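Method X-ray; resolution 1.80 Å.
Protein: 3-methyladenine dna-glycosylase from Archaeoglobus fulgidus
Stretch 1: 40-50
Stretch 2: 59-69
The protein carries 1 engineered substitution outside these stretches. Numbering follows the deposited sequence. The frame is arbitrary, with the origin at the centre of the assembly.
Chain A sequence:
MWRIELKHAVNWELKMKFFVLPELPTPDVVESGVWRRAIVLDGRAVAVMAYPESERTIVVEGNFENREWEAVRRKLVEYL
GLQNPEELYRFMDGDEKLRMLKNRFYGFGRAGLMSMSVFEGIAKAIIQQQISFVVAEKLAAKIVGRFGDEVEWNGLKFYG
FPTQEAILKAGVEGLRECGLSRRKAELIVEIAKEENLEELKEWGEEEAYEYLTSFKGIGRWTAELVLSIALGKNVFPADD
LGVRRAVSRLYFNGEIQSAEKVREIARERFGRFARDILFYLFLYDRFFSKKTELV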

# COMPACT_ATOMS: atom_id res chain seq x y z
N VAL A 40 -4.34 -11.93 9.73
CA VAL A 40 -4.83 -13.31 9.76
C VAL A 40 -3.65 -14.22 9.51
O VAL A 40 -2.93 -14.09 8.51
N LEU A 41 -3.41 -15.12 10.47
CA LEU A 41 -2.25 -15.99 10.42
C LEU A 41 -2.73 -17.40 10.74
O LEU A 41 -3.24 -17.66 11.85
N ASP A 42 -2.58 -18.28 9.75
CA ASP A 42 -3.13 -19.65 9.79
C ASP A 42 -4.58 -19.70 10.30
O ASP A 42 -4.89 -20.36 11.30
N GLY A 43 -5.44 -18.96 9.60
CA GLY A 43 -6.88 -18.99 9.84
C GLY A 43 -7.34 -18.34 11.13
O GLY A 43 -8.50 -18.50 11.53
N ARG A 44 -6.45 -17.60 11.78
CA ARG A 44 -6.81 -16.87 12.98
C ARG A 44 -6.16 -15.46 13.00
O ARG A 44 -5.06 -15.28 12.49
N ALA A 45 -6.87 -14.48 13.55
CA ALA A 45 -6.35 -13.11 13.63
C ALA A 45 -5.48 -12.93 14.86
O ALA A 45 -5.87 -13.28 15.97
N VAL A 46 -4.28 -12.40 14.63
CA VAL A 46 -3.33 -12.07 15.68
C VAL A 46 -3.06 -10.56 15.72
O VAL A 46 -3.21 -9.85 14.70
N ALA A 47 -2.68 -10.08 16.90
CA ALA A 47 -2.28 -8.69 17.10
C ALA A 47 -0.79 -8.56 16.77
O ALA A 47 0.03 -9.38 17.20
N VAL A 48 -0.45 -7.54 15.98
CA VAL A 48 0.95 -7.21 15.71
C VAL A 48 1.11 -5.70 15.87
O VAL A 48 0.25 -4.94 15.42
N MET A 49 2.20 -5.27 16.52
CA MET A 49 2.55 -3.85 16.55
C MET A 49 4.05 -3.72 16.34
O MET A 49 4.81 -4.65 16.60
N ALA A 50 4.47 -2.56 15.87
CA ALA A 50 5.88 -2.34 15.58
C ALA A 50 6.23 -0.87 15.75
O ALA A 50 5.41 0.00 15.53
N VAL A 59 11.34 -2.93 16.74
CA VAL A 59 10.74 -3.88 17.66
C VAL A 59 9.34 -4.28 17.19
O VAL A 59 8.55 -3.42 16.75
N VAL A 60 9.06 -5.57 17.27
CA VAL A 60 7.71 -6.13 17.05
C VAL A 60 7.17 -6.80 18.33
O VAL A 60 7.88 -7.56 19.00
N GLU A 61 5.93 -6.48 18.66
CA GLU A 61 5.21 -7.19 19.71
C GLU A 61 3.89 -7.71 19.15
O GLU A 61 3.32 -7.13 18.20
N GLY A 62 3.39 -8.80 19.73
CA GLY A 62 2.13 -9.37 19.28
C GLY A 62 1.84 -10.67 20.00
O GLY A 62 2.66 -11.14 20.79
N ASN A 63 0.69 -11.27 19.70
CA ASN A 63 0.24 -12.46 20.41
C ASN A 63 0.32 -13.76 19.60
O ASN A 63 -0.27 -14.77 19.98
N PHE A 64 1.05 -13.70 18.48
CA PHE A 64 1.43 -14.90 17.72
C PHE A 64 2.49 -15.74 18.47
O PHE A 64 3.10 -15.27 19.43
N GLU A 65 2.68 -16.98 18.03
CA GLU A 65 3.62 -17.88 18.67
C GLU A 65 5.05 -17.60 18.19
O GLU A 65 5.25 -17.06 17.10
N ASN A 66 6.03 -17.96 19.01
CA ASN A 66 7.45 -17.76 18.68
C ASN A 66 7.85 -18.41 17.37
O ASN A 66 8.67 -17.89 16.64
N ARG A 67 7.27 -19.58 17.11
CA ARG A 67 7.55 -20.30 15.87
C ARG A 67 6.94 -19.64 14.63
O ARG A 67 7.27 -20.00 13.50
N GLU A 68 6.03 -18.68 14.84
CA GLU A 68 5.43 -17.91 13.75
C GLU A 68 6.20 -16.62 13.43
O GLU A 68 5.88 -15.93 12.47
N TRP A 69 7.24 -16.33 14.23
CA TRP A 69 8.03 -15.10 14.07
C TRP A 69 8.62 -14.93 12.67
O TRP A 69 8.51 -13.86 12.09

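When two antiparallel strands part company, side chains often take over the pairing that the backbone gives up, and this pair from an archaeal 3-methyladenine DNA glycosylase is a clear example. Val59 contributes mainly its carbonyl, whose O lies 3.1 Å from Ala50 CA in a CA-H...O contact. Val60, a t rotamer, shares a sheet face with Val48 and Ala50; its CG1 packs 3.7 Å from CG1 of Val48, itself t, and its CG2 lies 4.3 Å from Ala50 CB. Glu61 (chi1 m) and Met49 (chi1 p) occupy the other face, where Glu61 CB meets Met49 CG at 3.8 Å, above a backbone pair closed by Met49 N to Glu61 O (2.7 Å) and Glu61 N to Met49 O (3.0 Å).

Gly62 lets the strands draw close: an ideal CB here would fall 2.2 Å from Ala47 O, a clash. At Asn63 the pairing changes character. Its N still donates to Ala47 O (3.2 Å), but the p rotamer brings OD1 to Ala47 N (2.9 Å), so a side-chain amide accepts the bond. A water receives a weak bond from Asn63 ND2 (3.1 Å) and donates to Ala45 O (2.7 Å), extending the link.

Phe64, with chi1 p and chi2 90°, brings CE2 to 3.8 Å from Val48 CG2, while its CB lies 4.2 Å from Val46 CG1 and 4.1 Å from Leu41 CD2. Glu65 is peripheral, but its N donates to Glu68 OE2 (2.9 Å), helping to position that carboxylate. Glu68, chi1 m and chi2 t, points toward stretch 1 and forms a two-pronged salt bridge: Arg44 NH1 donates to Glu68 OE1 (3.0 Å) and Arg44 NH2 to Glu68 OE2 (2.6 Å). Arg44 NH1 also reaches Leu41 O (2.8 Å), tying the bridge to the type I' turn.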

# COMPACT_ATOMS: atom_id res chain seq x y z
CB VAL A 40 -6.01 -13.56 8.79
CG1 VAL A 40 -6.50 -15.00 8.89
CG2 VAL A 40 -7.17 -12.64 9.13
CB LEU A 41 -1.20 -15.51 11.42
CG LEU A 41 0.27 -15.79 11.15
CD1 LEU A 41 0.76 -15.07 9.89
CD2 LEU A 41 1.09 -15.37 12.36
CB ASP A 42 -2.19 -20.58 10.57
CG ASP A 42 -0.84 -20.75 9.88
OD1 ASP A 42 -0.81 -21.13 8.68
OD2 ASP A 42 0.20 -20.49 10.53
CB ARG A 44 -6.50 -17.71 14.24
CG ARG A 44 -5.03 -18.03 14.48
CD ARG A 44 -4.57 -17.23 15.68
NE ARG A 44 -3.26 -17.56 16.28
CZ ARG A 44 -2.15 -17.96 15.65
NH1 ARG A 44 -2.10 -18.13 14.34
NH2 ARG A 44 -1.07 -18.18 16.38
CB ALA A 45 -7.48 -12.11 13.64
CB VAL A 46 -2.00 -12.88 15.56
CG1 VAL A 46 -2.27 -14.37 15.75
CG2 VAL A 46 -1.29 -12.62 14.22
CB ALA A 47 -2.55 -8.27 18.55
CB VAL A 48 1.43 -7.64 14.29
CG1 VAL A 48 2.90 -7.26 14.07
CG2 VAL A 48 1.28 -9.15 14.09
CB MET A 49 2.11 -3.19 17.87
CG MET A 49 2.98 -3.54 19.04
SD MET A 49 2.25 -3.05 20.60
CE MET A 49 2.51 -1.31 20.57
CB ALA A 50 6.24 -2.82 14.17
CB VAL A 59 10.68 -3.28 19.08
CG1 VAL A 59 9.95 -4.26 20.07
CG2 VAL A 59 12.09 -2.95 19.55
CB VAL A 60 7.68 -7.15 15.87
CG1 VAL A 60 6.23 -7.58 15.58
CG2 VAL A 60 8.31 -6.55 14.59
CB GLU A 61 4.93 -6.25 20.88
CG GLU A 61 6.18 -5.69 21.56
CD GLU A 61 5.84 -4.85 22.78
OE1 GLU A 61 5.12 -5.35 23.68
OE2 GLU A 61 6.29 -3.69 22.86
CB ASN A 63 -1.15 -12.26 21.02
CG ASN A 63 -2.23 -12.15 19.97
OD1 ASN A 63 -1.95 -12.12 18.76
ND2 ASN A 63 -3.49 -12.12 20.43
CB PHE A 64 1.92 -14.53 16.30
CG PHE A 64 3.03 -13.49 16.28
CD1 PHE A 64 4.37 -13.87 16.33
CD2 PHE A 64 2.72 -12.13 16.17
CE1 PHE A 64 5.39 -12.90 16.31
CE2 PHE A 64 3.73 -11.16 16.14
CZ PHE A 64 5.06 -11.55 16.21
CB GLU A 65 3.24 -19.34 18.38
CG GLU A 65 1.78 -19.71 18.72
CD GLU A 65 1.39 -19.40 20.17
OE1 GLU A 65 2.26 -19.49 21.07
OE2 GLU A 65 0.20 -19.07 20.41
CB ASN A 66 8.35 -18.31 19.79
CG ASN A 66 8.01 -17.76 21.14
OD1 ASN A 66 7.55 -16.62 21.25
ND2 ASN A 66 8.22 -18.56 22.18
CB ARG A 67 7.06 -21.75 15.99
CG ARG A 67 5.60 -21.88 16.38
CD ARG A 67 5.10 -23.29 16.17
NE ARG A 67 3.72 -23.27 15.70
CZ ARG A 67 2.65 -23.25 16.49
NH1 ARG A 67 2.78 -23.25 17.82
NH2 ARG A 67 1.44 -23.22 15.94
CB GLU A 68 3.97 -17.57 14.06
CG GLU A 68 3.06 -18.79 14.24
CD GLU A 68 1.63 -18.41 14.54
OE1 GLU A 68 0.76 -18.67 13.68
OE2 GLU A 68 1.36 -17.83 15.62
CB TRP A 69 9.15 -14.98 15.13
CG TRP A 69 10.16 -13.88 14.83
CD1 TRP A 69 11.51 -14.02 14.71
CD2 TRP A 69 9.88 -12.48 14.59
NE1 TRP A 69 12.10 -12.80 14.45
CE2 TRP A 69 11.12 -11.84 14.35
CE3 TRP A 69 8.71 -11.71 14.55
CZ2 TRP A 69 11.22 -10.47 14.09
CZ3 TRP A 69 8.81 -10.33 14.28
CH2 TRP A 69 10.06 -9.73 14.05
O HOH W 1 -5.40 -13.68 18.61